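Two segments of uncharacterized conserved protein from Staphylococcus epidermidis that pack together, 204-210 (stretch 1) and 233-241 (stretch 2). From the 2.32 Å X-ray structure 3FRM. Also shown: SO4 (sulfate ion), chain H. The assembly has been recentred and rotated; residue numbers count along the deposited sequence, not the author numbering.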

ATOM      1  N   ILE A 204     -14.281   2.262  13.943  1.00 18.87           N
ATOM      2  CA  ILE A 204     -13.963   3.632  14.278  1.00 17.32           C
ATOM      3  C   ILE A 204     -13.620   4.510  13.068  1.00 17.23           C
ATOM      4  O   ILE A 204     -14.141   5.636  12.973  1.00 16.38           O
ATOM      5  CB  ILE A 204     -12.902   3.693  15.336  1.00 17.64           C
ATOM      6  CG1 ILE A 204     -13.437   2.976  16.594  1.00 16.00           C
ATOM      7  CG2 ILE A 204     -12.512   5.133  15.566  1.00 14.44           C
ATOM      8  CD1 ILE A 204     -12.354   2.783  17.675  1.00 19.82           C
ATOM      9  N   GLY A 205     -12.737   4.030  12.176  1.00 16.83           N
ATOM     10  CA  GLY A 205     -12.437   4.743  10.936  1.00 15.50           C
ATOM     11  C   GLY A 205     -13.705   4.872  10.074  1.00 16.11           C
ATOM     12  O   GLY A 205     -13.985   5.922   9.477  1.00 16.25           O
ATOM     13  N   SER A 206     -14.524   3.845   9.988  1.00 15.19           N
ATOM     14  CA  SER A 206     -15.658   4.087   9.113  1.00 15.56           C
ATOM     15  C   SER A 206     -16.685   5.095   9.729  1.00 14.48           C
ATOM     16  O   SER A 206     -17.318   5.832   8.993  1.00 13.07           O
ATOM     17  CB  SER A 206     -16.267   2.793   8.629  1.00 15.33           C
ATOM     18  OG  SER A 206     -17.097   2.325   9.648  1.00 19.07           O
ATOM     19  N   GLU A 207     -16.754   5.212  11.067  1.00 14.62           N
ATOM     20  CA  GLU A 207     -17.554   6.282  11.657  1.00 14.68           C
ATOM     21  C   GLU A 207     -17.033   7.647  11.245  1.00 14.27           C
ATOM     22  O   GLU A 207     -17.801   8.493  10.802  1.00 14.02           O
ATOM     23  CB  GLU A 207     -17.737   6.152  13.177  1.00 14.57           C
ATOM     24  CG  GLU A 207     -18.803   5.090  13.618  1.00 19.74           C
ATOM     25  CD  GLU A 207     -20.227   5.270  13.038  1.00 23.89           C
ATOM     26  OE1 GLU A 207     -20.984   4.266  12.961  1.00 25.79           O
ATOM     27  OE2 GLU A 207     -20.603   6.407  12.660  1.00 27.80           O
ATOM     28  N   ILE A 208     -15.716   7.831  11.326  1.00 14.19           N
ATOM     29  CA  ILE A 208     -15.100   9.095  11.005  1.00 13.93           C
ATOM     30  C   ILE A 208     -15.353   9.433   9.558  1.00 15.36           C
ATOM     31  O   ILE A 208     -15.568  10.593   9.185  1.00 15.86           O
ATOM     32  CB  ILE A 208     -13.583   9.088  11.309  1.00 14.03           C
ATOM     33  CG1 ILE A 208     -13.358   9.199  12.811  1.00 11.28           C
ATOM     34  CG2 ILE A 208     -12.853  10.189  10.546  1.00 10.76           C
ATOM     35  CD1 ILE A 208     -12.000   8.566  13.304  1.00 13.00           C
ATOM     36  N   GLN A 209     -15.360   8.408   8.729  1.00 16.68           N
ATOM     37  CA  GLN A 209     -15.495   8.632   7.333  1.00 16.68           C
ATOM     38  C   GLN A 209     -16.919   9.086   7.006  1.00 17.70           C
ATOM     39  O   GLN A 209     -17.104  10.051   6.281  1.00 17.63           O
ATOM     40  CB  GLN A 209     -15.163   7.352   6.624  1.00 16.97           C
ATOM     41  CG  GLN A 209     -14.742   7.584   5.239  1.00 17.81           C
ATOM     42  CD  GLN A 209     -13.328   8.019   5.194  1.00 18.99           C
ATOM     43  OE1 GLN A 209     -12.508   7.487   5.908  1.00 21.69           O
ATOM     44  NE2 GLN A 209     -13.023   8.980   4.343  1.00 18.41           N
ATOM     45  N   ALA A 210     -17.918   8.382   7.540  1.00 17.61           N
ATOM     46  CA  ALA A 210     -19.297   8.746   7.320  1.00 18.52           C
ATOM     47  C   ALA A 210     -19.628  10.145   7.817  1.00 19.05           C
ATOM     48  O   ALA A 210     -20.461  10.829   7.231  1.00 19.67           O
ATOM     49  CB  ALA A 210     -20.243   7.727   7.979  1.00 18.30           C
ATOM     50  N   ASP A 233      -5.464   0.566   2.628  1.00 29.17           N
ATOM     51  CA  ASP A 233      -6.167  -0.707   2.658  1.00 29.68           C
ATOM     52  C   ASP A 233      -7.584  -0.438   3.069  1.00 27.91           C
ATOM     53  O   ASP A 233      -8.538  -0.989   2.523  1.00 27.38           O
ATOM     54  CB  ASP A 233      -5.496  -1.581   3.725  1.00 31.13           C
ATOM     55  CG  ASP A 233      -3.981  -1.304   3.842  1.00 37.86           C
ATOM     56  OD1 ASP A 233      -3.168  -2.241   3.594  1.00 45.17           O
ATOM     57  OD2 ASP A 233      -3.574  -0.133   4.134  1.00 44.88           O
HETATM   58  N   MSE A 234      -7.689   0.435   4.061  1.00 26.31           N
HETATM   59  CA  MSE A 234      -8.955   0.886   4.564  1.00 25.81           C
HETATM   60  C   MSE A 234      -9.706   1.683   3.493  1.00 23.59           C
HETATM   61  O   MSE A 234     -10.881   1.422   3.222  1.00 22.08           O
HETATM   62  CB  MSE A 234      -8.773   1.709   5.858  1.00 26.18           C
HETATM   63  CG  MSE A 234     -10.127   2.048   6.452  1.00 30.30           C
HETATM   64 SE   MSE A 234     -10.102   3.510   7.730  0.70 37.50          SE
HETATM   65  CE  MSE A 234      -8.709   2.888   9.020  1.00 36.90           C
ATOM     66  N   TYR A 235      -9.001   2.608   2.847  1.00 21.71           N
ATOM     67  CA  TYR A 235      -9.636   3.337   1.768  1.00 20.46           C
ATOM     68  C   TYR A 235     -10.292   2.442   0.735  1.00 20.37           C
ATOM     69  O   TYR A 235     -11.441   2.676   0.364  1.00 21.05           O
ATOM     70  CB  TYR A 235      -8.680   4.288   1.105  1.00 19.09           C
ATOM     71  CG  TYR A 235      -8.073   5.285   2.067  1.00 17.79           C
ATOM     72  CD1 TYR A 235      -8.806   5.782   3.186  1.00 15.41           C
ATOM     73  CD2 TYR A 235      -6.762   5.765   1.859  1.00  7.36           C
ATOM     74  CE1 TYR A 235      -8.217   6.742   4.081  1.00 12.04           C
ATOM     75  CE2 TYR A 235      -6.206   6.669   2.723  1.00 13.02           C
ATOM     76  CZ  TYR A 235      -6.936   7.166   3.826  1.00 14.52           C
ATOM     77  OH  TYR A 235      -6.325   8.077   4.641  1.00 18.67           O
ATOM     78  N   LEU A 236      -9.574   1.425   0.277  1.00 20.53           N
ATOM     79  CA  LEU A 236     -10.090   0.540  -0.784  1.00 20.77           C
ATOM     80  C   LEU A 236     -11.333  -0.223  -0.313  1.00 20.79           C
ATOM     81  O   LEU A 236     -12.385  -0.159  -0.948  1.00 21.17           O
ATOM     82  CB  LEU A 236      -9.015  -0.450  -1.226  1.00 20.94           C
ATOM     83  CG  LEU A 236      -7.760   0.091  -1.919  1.00 21.23           C
ATOM     84  CD1 LEU A 236      -7.538  -0.748  -3.136  1.00 21.98           C
ATOM     85  CD2 LEU A 236      -7.951   1.494  -2.376  1.00 22.26           C
ATOM     86  N   ARG A 237     -11.200  -0.918   0.810  1.00 20.30           N
ATOM     87  CA  ARG A 237     -12.304  -1.647   1.428  1.00 20.88           C
ATOM     88  C   ARG A 237     -13.489  -0.729   1.648  1.00 20.34           C
ATOM     89  O   ARG A 237     -14.635  -1.163   1.596  1.00 19.83           O
ATOM     90  CB  ARG A 237     -11.873  -2.221   2.783  1.00 20.76           C
ATOM     91  CG  ARG A 237     -13.039  -2.670   3.593  1.00 23.68           C
ATOM     92  CD  ARG A 237     -12.571  -3.404   4.838  1.00 30.97           C
ATOM     93  NE  ARG A 237     -11.342  -2.849   5.386  1.00 32.55           N
ATOM     94  CZ  ARG A 237     -11.304  -2.092   6.476  1.00 36.63           C
ATOM     95  NH1 ARG A 237     -12.447  -1.812   7.123  1.00 37.23           N
ATOM     96  NH2 ARG A 237     -10.133  -1.619   6.918  1.00 34.51           N
ATOM     97  N   GLN A 238     -13.183   0.541   1.909  1.00 20.10           N
ATOM     98  CA  GLN A 238     -14.195   1.559   2.080  1.00 19.88           C
ATOM     99  C   GLN A 238     -14.889   2.004   0.773  1.00 19.08           C
ATOM    100  O   GLN A 238     -15.886   2.670   0.839  1.00 19.66           O
ATOM    101  CB  GLN A 238     -13.612   2.751   2.844  1.00 19.32           C
ATOM    102  CG  GLN A 238     -14.126   2.838   4.214  1.00 19.29           C
ATOM    103  CD  GLN A 238     -13.185   3.501   5.206  1.00 22.94           C
ATOM    104  OE1 GLN A 238     -13.333   3.296   6.410  1.00 26.30           O
ATOM    105  NE2 GLN A 238     -12.225   4.274   4.729  1.00 22.98           N
ATOM    106  N   GLY A 239     -14.350   1.675  -0.395  1.00 18.36           N
ATOM    107  CA  GLY A 239     -14.998   2.023  -1.647  1.00 17.52           C
ATOM    108  C   GLY A 239     -14.335   3.126  -2.481  1.00 17.76           C
ATOM    109  O   GLY A 239     -14.852   3.473  -3.559  1.00 16.87           O
ATOM    110  N   TYR A 240     -13.215   3.687  -2.006  1.00 16.19           N
ATOM    111  CA  TYR A 240     -12.586   4.793  -2.725  1.00 16.46           C
ATOM    112  C   TYR A 240     -12.145   4.276  -4.060  1.00 16.32           C
ATOM    113  O   TYR A 240     -11.692   3.138  -4.136  1.00 16.46           O
ATOM    114  CB  TYR A 240     -11.339   5.323  -1.995  1.00 16.56           C
ATOM    115  CG  TYR A 240     -11.647   6.358  -0.952  1.00 15.39           C
ATOM    116  CD1 TYR A 240     -11.619   7.694  -1.266  1.00 14.17           C
ATOM    117  CD2 TYR A 240     -12.013   5.988   0.354  1.00 17.72           C
ATOM    118  CE1 TYR A 240     -11.959   8.639  -0.319  1.00 16.55           C
ATOM    119  CE2 TYR A 240     -12.321   6.939   1.329  1.00 14.44           C
ATOM    120  CZ  TYR A 240     -12.277   8.262   0.972  1.00 16.12           C
ATOM    121  OH  TYR A 240     -12.546   9.239   1.892  1.00 18.35           O
ATOM    122  N   VAL A 241     -12.317   5.080  -5.111  1.00 16.70           N
ATOM    123  CA  VAL A 241     -11.811   4.750  -6.424  1.00 15.85           C
ATOM    124  C   VAL A 241     -10.511   5.481  -6.774  1.00 15.71           C
ATOM    125  O   VAL A 241     -10.355   6.669  -6.591  1.00 15.63           O
ATOM    126  CB  VAL A 241     -12.929   4.748  -7.569  1.00 18.64           C
ATOM    127  CG1 VAL A 241     -14.389   4.913  -7.045  1.00 13.38           C
ATOM    128  CG2 VAL A 241     -12.550   5.643  -8.819  1.00 18.71           C
TER
HETATM  129  S   SO4 H 253     -12.631   0.522  10.263  1.00 52.66           S
HETATM  130  O1  SO4 H 253     -13.715   0.788   9.319  1.00 57.17           O
HETATM  131  O2  SO4 H 253     -11.467   0.262   9.431  1.00 53.07           O
HETATM  132  O3  SO4 H 253     -12.488   1.700  11.107  1.00 50.82           O
HETATM  133  O4  SO4 H 253     -12.898  -0.681  11.050  1.00 51.17           O

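Stretch 1 is helical throughout, as its i to i+4 hydrogen bonds attest: Ile-208 N to Ile-204 O at 3.2 Å, Gln-209 N to Gly-205 O at 2.9 Å, and Ala-210 N to Ser-206 O at 3.0 Å. Stretch 2 enters as the last part of a helix, with Arg-237 N to Asp-233 O at 3.2 Å and Gln-238 N to Met-234 O at 2.8 Å. It then leaves through a Schellman motif, in which Gly-239 N bonds to Leu-236 O at 2.7 Å and Tyr-240 N reaches back to Tyr-235 O at 3.1 Å. Gly-239 has phi/psi of 109/0, where a CB would be jammed against the preceding carbonyl oxygen; the backbone alone therefore calls for glycine.

The segments approach most closely along the backbone at Ser-206 and Gln-238, whose CA atoms lie 7.6 Å apart, and at Gly-205 and Met-234, with CA atoms 8.2 Å apart. The contact is modest, burying 232 Å² over both sides.

At Gly-205 the absence of a side chain makes room for Met-234, a selenomethionine. Its SE lies 4.2 Å from Gly-205 CA, whereas an ideal CB on Gly-205 would sit 2.8 Å from that SE, a clash. Gln-238 points its CA-to-CB bond toward stretch 1 and brings OE1 within 3.7 Å of Ser-206 CA, a van der Waals approach to the helix backbone.

Gln-209 contributes the largest covered area, 74 Å², and its amide lies near two polar groups. Its OE1 is 3.4 Å from Gln-238 NE2, and the geometry does not settle whether they are hydrogen-bonded. Its NE2 is only 2.5 Å from Tyr-240 OH, near the plane of the ring at its edge, but the angle is poor, and the pair is a close polar contact, not a hydrogen bond. No clear direct hydrogen bond joins the two stretches.

A sulfate ion, probably from the crystallisation liquor, supplies a polar link. Its O3 accepts a bond from Ser-206 N at 3.2 Å and a weak one from Gly-205 N, short at 2.6 Å but with an N-H...O angle of 118°. From stretch 2, Arg-237 NH1 donates to sulfate O2 at 3.3 Å with an angle of 154°, while its NH2 makes a weak bond to the same oxygen at 3.4 Å. This oxygen lies near the guanidinium plane, at its edge, where the N-H groups point. The anion thus joins backbone amides to a positively charged side chain.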